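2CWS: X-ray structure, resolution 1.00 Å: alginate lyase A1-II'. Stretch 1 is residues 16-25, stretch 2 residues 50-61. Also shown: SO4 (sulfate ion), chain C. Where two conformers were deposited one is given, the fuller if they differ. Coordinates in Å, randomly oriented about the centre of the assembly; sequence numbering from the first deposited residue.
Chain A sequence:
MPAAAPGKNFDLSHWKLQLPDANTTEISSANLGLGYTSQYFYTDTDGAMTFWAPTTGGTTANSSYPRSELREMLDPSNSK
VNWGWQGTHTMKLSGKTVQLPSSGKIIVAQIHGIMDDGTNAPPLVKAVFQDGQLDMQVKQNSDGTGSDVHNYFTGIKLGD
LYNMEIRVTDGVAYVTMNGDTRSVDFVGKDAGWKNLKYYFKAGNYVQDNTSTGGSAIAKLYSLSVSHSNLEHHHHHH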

# COMPACT_ATOMS: atom_id res chain seq x y z
N LYS A 16 -4.05 -10.48 -0.83
CA LYS A 16 -3.13 -11.33 -1.59
C LYS A 16 -1.79 -10.61 -1.62
O LYS A 16 -1.72 -9.39 -1.37
CB LYS A 16 -3.63 -11.66 -3.00
CG LYS A 16 -3.72 -10.48 -3.93
CD LYS A 16 -4.15 -10.91 -5.34
CE LYS A 16 -4.31 -9.73 -6.27
NZ LYS A 16 -4.56 -10.18 -7.65
N LEU A 17 -0.70 -11.33 -1.90
CA LEU A 17 0.62 -10.77 -1.89
C LEU A 17 1.22 -10.77 -3.28
O LEU A 17 1.18 -11.80 -3.97
CB LEU A 17 1.52 -11.64 -0.96
CG LEU A 17 3.03 -11.27 -0.91
CD1 LEU A 17 3.28 -9.89 -0.33
CD2 LEU A 17 3.73 -12.35 -0.09
N GLN A 18 1.78 -9.64 -3.67
CA GLN A 18 2.45 -9.45 -4.96
C GLN A 18 3.95 -9.39 -4.71
O GLN A 18 4.39 -8.60 -3.84
CB GLN A 18 1.90 -8.17 -5.62
CG GLN A 18 0.43 -8.30 -5.92
CD GLN A 18 -0.23 -7.03 -6.36
OE1 GLN A 18 0.14 -5.96 -5.83
NE2 GLN A 18 -1.19 -7.13 -7.25
N LEU A 19 4.70 -10.19 -5.46
CA LEU A 19 6.14 -10.35 -5.23
C LEU A 19 7.00 -9.69 -6.27
O LEU A 19 6.57 -9.44 -7.40
CB LEU A 19 6.46 -11.87 -5.21
CG LEU A 19 5.80 -12.63 -4.05
CD1 LEU A 19 6.05 -14.14 -4.29
CD2 LEU A 19 6.32 -12.19 -2.72
N PRO A 20 8.28 -9.50 -5.94
CA PRO A 20 9.24 -8.89 -6.88
C PRO A 20 10.16 -9.89 -7.53
O PRO A 20 11.24 -9.52 -8.00
CB PRO A 20 10.04 -7.96 -5.95
CG PRO A 20 10.16 -8.77 -4.69
CD PRO A 20 8.85 -9.54 -4.58
N ASP A 21 9.75 -11.15 -7.58
CA ASP A 21 10.50 -12.12 -8.41
C ASP A 21 10.32 -11.75 -9.87
O ASP A 21 9.50 -10.89 -10.23
CB ASP A 21 10.05 -13.54 -8.07
CG ASP A 21 8.59 -13.81 -8.44
OD1 ASP A 21 8.28 -14.92 -8.93
OD2 ASP A 21 7.75 -12.94 -8.24
N ALA A 22 11.09 -12.43 -10.75
CA ALA A 22 11.06 -12.05 -12.17
C ALA A 22 9.67 -12.08 -12.76
O ALA A 22 9.34 -11.23 -13.61
CB ALA A 22 12.01 -12.91 -12.99
N ASN A 23 8.88 -13.08 -12.34
CA ASN A 23 7.56 -13.28 -12.93
C ASN A 23 6.47 -12.59 -12.10
O ASN A 23 5.29 -12.84 -12.37
CB ASN A 23 7.28 -14.74 -13.27
CG ASN A 23 8.23 -15.25 -14.36
OD1 ASN A 23 9.20 -15.93 -13.94
ND2 ASN A 23 7.99 -15.00 -15.64
N THR A 24 6.81 -11.76 -11.13
CA THR A 24 5.87 -11.04 -10.27
C THR A 24 4.72 -11.95 -9.81
O THR A 24 3.53 -11.68 -10.00
CB THR A 24 5.34 -9.73 -10.89
OG1 THR A 24 4.64 -9.93 -12.10
CG2 THR A 24 6.52 -8.80 -11.17
N THR A 25 5.12 -13.03 -9.18
CA THR A 25 4.18 -14.02 -8.64
C THR A 25 3.27 -13.44 -7.59
O THR A 25 3.69 -12.57 -6.83
CB THR A 25 5.05 -15.17 -8.06
OG1 THR A 25 5.84 -15.72 -9.12
CG2 THR A 25 4.19 -16.29 -7.45
N THR A 50 7.45 -8.81 7.41
CA THR A 50 8.59 -8.12 6.84
C THR A 50 8.59 -8.36 5.34
O THR A 50 8.53 -9.51 4.88
CB THR A 50 9.87 -8.65 7.51
OG1 THR A 50 9.77 -8.50 8.91
CG2 THR A 50 11.08 -7.80 7.04
N PHE A 51 8.71 -7.27 4.60
CA PHE A 51 8.64 -7.26 3.13
C PHE A 51 10.00 -6.84 2.60
O PHE A 51 10.47 -5.72 2.92
CB PHE A 51 7.62 -6.23 2.64
CG PHE A 51 6.20 -6.47 3.16
CD1 PHE A 51 5.29 -7.17 2.37
CD2 PHE A 51 5.80 -5.96 4.38
CE1 PHE A 51 3.98 -7.33 2.80
CE2 PHE A 51 4.50 -6.14 4.82
CZ PHE A 51 3.57 -6.80 4.02
N TRP A 52 10.64 -7.69 1.79
CA TRP A 52 11.93 -7.38 1.19
C TRP A 52 11.80 -7.40 -0.33
O TRP A 52 11.18 -8.33 -0.88
CB TRP A 52 13.02 -8.40 1.67
CG TRP A 52 14.31 -8.14 0.93
CD1 TRP A 52 15.20 -7.13 1.24
CD2 TRP A 52 14.86 -8.79 -0.23
NE1 TRP A 52 16.25 -7.13 0.36
CE2 TRP A 52 16.06 -8.17 -0.57
CE3 TRP A 52 14.41 -9.91 -1.00
CZ2 TRP A 52 16.87 -8.54 -1.64
CZ3 TRP A 52 15.22 -10.30 -2.07
CH2 TRP A 52 16.43 -9.62 -2.37
N ALA A 53 12.37 -6.39 -0.99
CA ALA A 53 12.32 -6.39 -2.47
C ALA A 53 13.58 -5.73 -3.00
O ALA A 53 13.95 -4.64 -2.55
CB ALA A 53 11.11 -5.64 -3.00
N PRO A 54 14.23 -6.34 -3.98
CA PRO A 54 15.41 -5.76 -4.63
C PRO A 54 15.01 -4.81 -5.75
O PRO A 54 13.99 -4.99 -6.43
CB PRO A 54 16.12 -7.01 -5.20
CG PRO A 54 14.97 -7.91 -5.59
CD PRO A 54 13.92 -7.73 -4.51
N THR A 55 15.88 -3.84 -6.03
CA THR A 55 15.59 -2.84 -7.07
C THR A 55 15.56 -3.45 -8.46
O THR A 55 14.92 -2.84 -9.35
CB THR A 55 16.57 -1.64 -7.05
OG1 THR A 55 17.89 -2.13 -7.32
CG2 THR A 55 16.53 -0.96 -5.68
N THR A 56 16.17 -4.61 -8.63
CA THR A 56 16.16 -5.30 -9.93
C THR A 56 15.02 -6.29 -10.05
O THR A 56 15.01 -7.08 -11.02
CB THR A 56 17.53 -6.01 -10.12
OG1 THR A 56 17.68 -6.81 -8.92
CG2 THR A 56 18.65 -5.03 -10.24
N GLY A 57 14.08 -6.28 -9.15
CA GLY A 57 12.97 -7.23 -9.18
C GLY A 57 12.05 -7.01 -10.40
O GLY A 57 12.06 -6.02 -11.10
N GLY A 58 11.20 -8.05 -10.58
CA GLY A 58 10.20 -7.94 -11.61
C GLY A 58 9.18 -6.86 -11.34
O GLY A 58 8.97 -6.54 -10.12
N THR A 59 8.57 -6.34 -12.38
CA THR A 59 7.59 -5.25 -12.20
C THR A 59 6.29 -5.72 -12.81
O THR A 59 6.27 -6.52 -13.77
CB THR A 59 8.08 -3.94 -12.83
OG1 THR A 59 8.19 -4.16 -14.23
CG2 THR A 59 9.41 -3.61 -12.23
N THR A 60 5.18 -5.27 -12.20
CA THR A 60 3.88 -5.62 -12.69
C THR A 60 3.63 -4.87 -13.98
O THR A 60 4.33 -3.94 -14.39
CB THR A 60 2.77 -5.36 -11.67
OG1 THR A 60 2.85 -3.99 -11.22
CG2 THR A 60 3.02 -6.27 -10.46
N ALA A 61 2.52 -5.23 -14.64
CA ALA A 61 2.33 -4.81 -16.02
C ALA A 61 2.31 -3.32 -16.21
O ALA A 61 2.75 -2.88 -17.28
CB ALA A 61 0.98 -5.40 -16.51
S SO4 C . -4.99 -6.96 -9.63
O1 SO4 C . -4.33 -6.65 -8.23
O2 SO4 C . -5.40 -8.32 -9.62
O3 SO4 C . -6.03 -6.09 -9.90
O4 SO4 C . -3.84 -6.67 -10.50
O HOH W 1 6.96 -6.39 -8.39
O HOH W 2 5.36 -8.93 -14.38

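This is a loop-on-loop contact in which the segment from P20 through the D21 to T24 turn packs on the chain at and just beyond the P54 to G57 turn, through one backbone amide, a pair of glycines and a threonine methyl, with a proline extending the contact onto the neighbouring strand. Each stretch leaves a strand, 16-18 in the first and 50-54 in the second, and meets its partner mainly beyond the strand end. The chains come closest at P20 and G57, whose CA atoms lie 4.7 Å apart, and at A22 and G58, whose CA atoms are separated by 4.2 Å.

The polar centre is the amide of G58. G58 N donates to P20 O at 3.0 Å, with an angle of 142° at the hydrogen, and makes a second, weak bond to D21 O at 3.3 Å, where the angle falls to 122°. One hydrogen is thus shared unequally between consecutive carbonyls. D21 O also accepts from T24 N at 3.0 Å, the bond that closes the D21 to T24 turn, and G58 CA approaches the same D21 O at 3.3 Å in a CA-H...O contact. The other turn, P54 to G57, is closed by G57 N to P54 O at 3.0 Å and delivers the chain to this site.

Such closeness depends on the absence of side chains. An ideal CB on G57 would lie 2.6 Å from P20 O; one on G58 would come within 2.2 Å of D21 O and 2.7 Å of A22 O, and would sit tight against T24 CG2 at 3.1 Å. The rule is plain: where backbone packs on backbone at this spacing, the position facing the partner must be bare.

Two residues, P20 and T24, supply most of the surface covered on the first stretch. P20 sets its ring beside the strand, with P20 CG 3.7 Å from A53 CB and 3.9 Å from P54 CD, so its carbonyl serves the hydrogen bond while its ring supplies apolar contact. T24 points toward the second stretch and lays its methyl over the backbone after G58: T24 CG2 is 3.3 Å from G58 C and 3.4 Å from T59 N. Farther back, L17 CD1 meets the edge of the F51 ring at CE1, 4.1 Å away, a looser apolar contact between strand residues.

Water completes the polar pairing where the chains do not bond directly. Water 1 donates to both L19 O, at 3.2 Å, and G58 O, at 2.7 Å, joining two carbonyls that could not bond to each other. Water 2 donates to T59 O at 2.6 Å and is hydrogen-bonded to T24 OG1, also at 2.6 Å, so T24 offers its methyl to the partner directly and its hydroxyl through solvent.

The first loop is braced from within. D21 points away from the partner and binds T25 twice, D21 OD1 accepting from T25 OG1 at 2.6 Å and D21 OD2 from T25 N at 2.8 Å, while L19 N donates to T25 O at 2.9 Å.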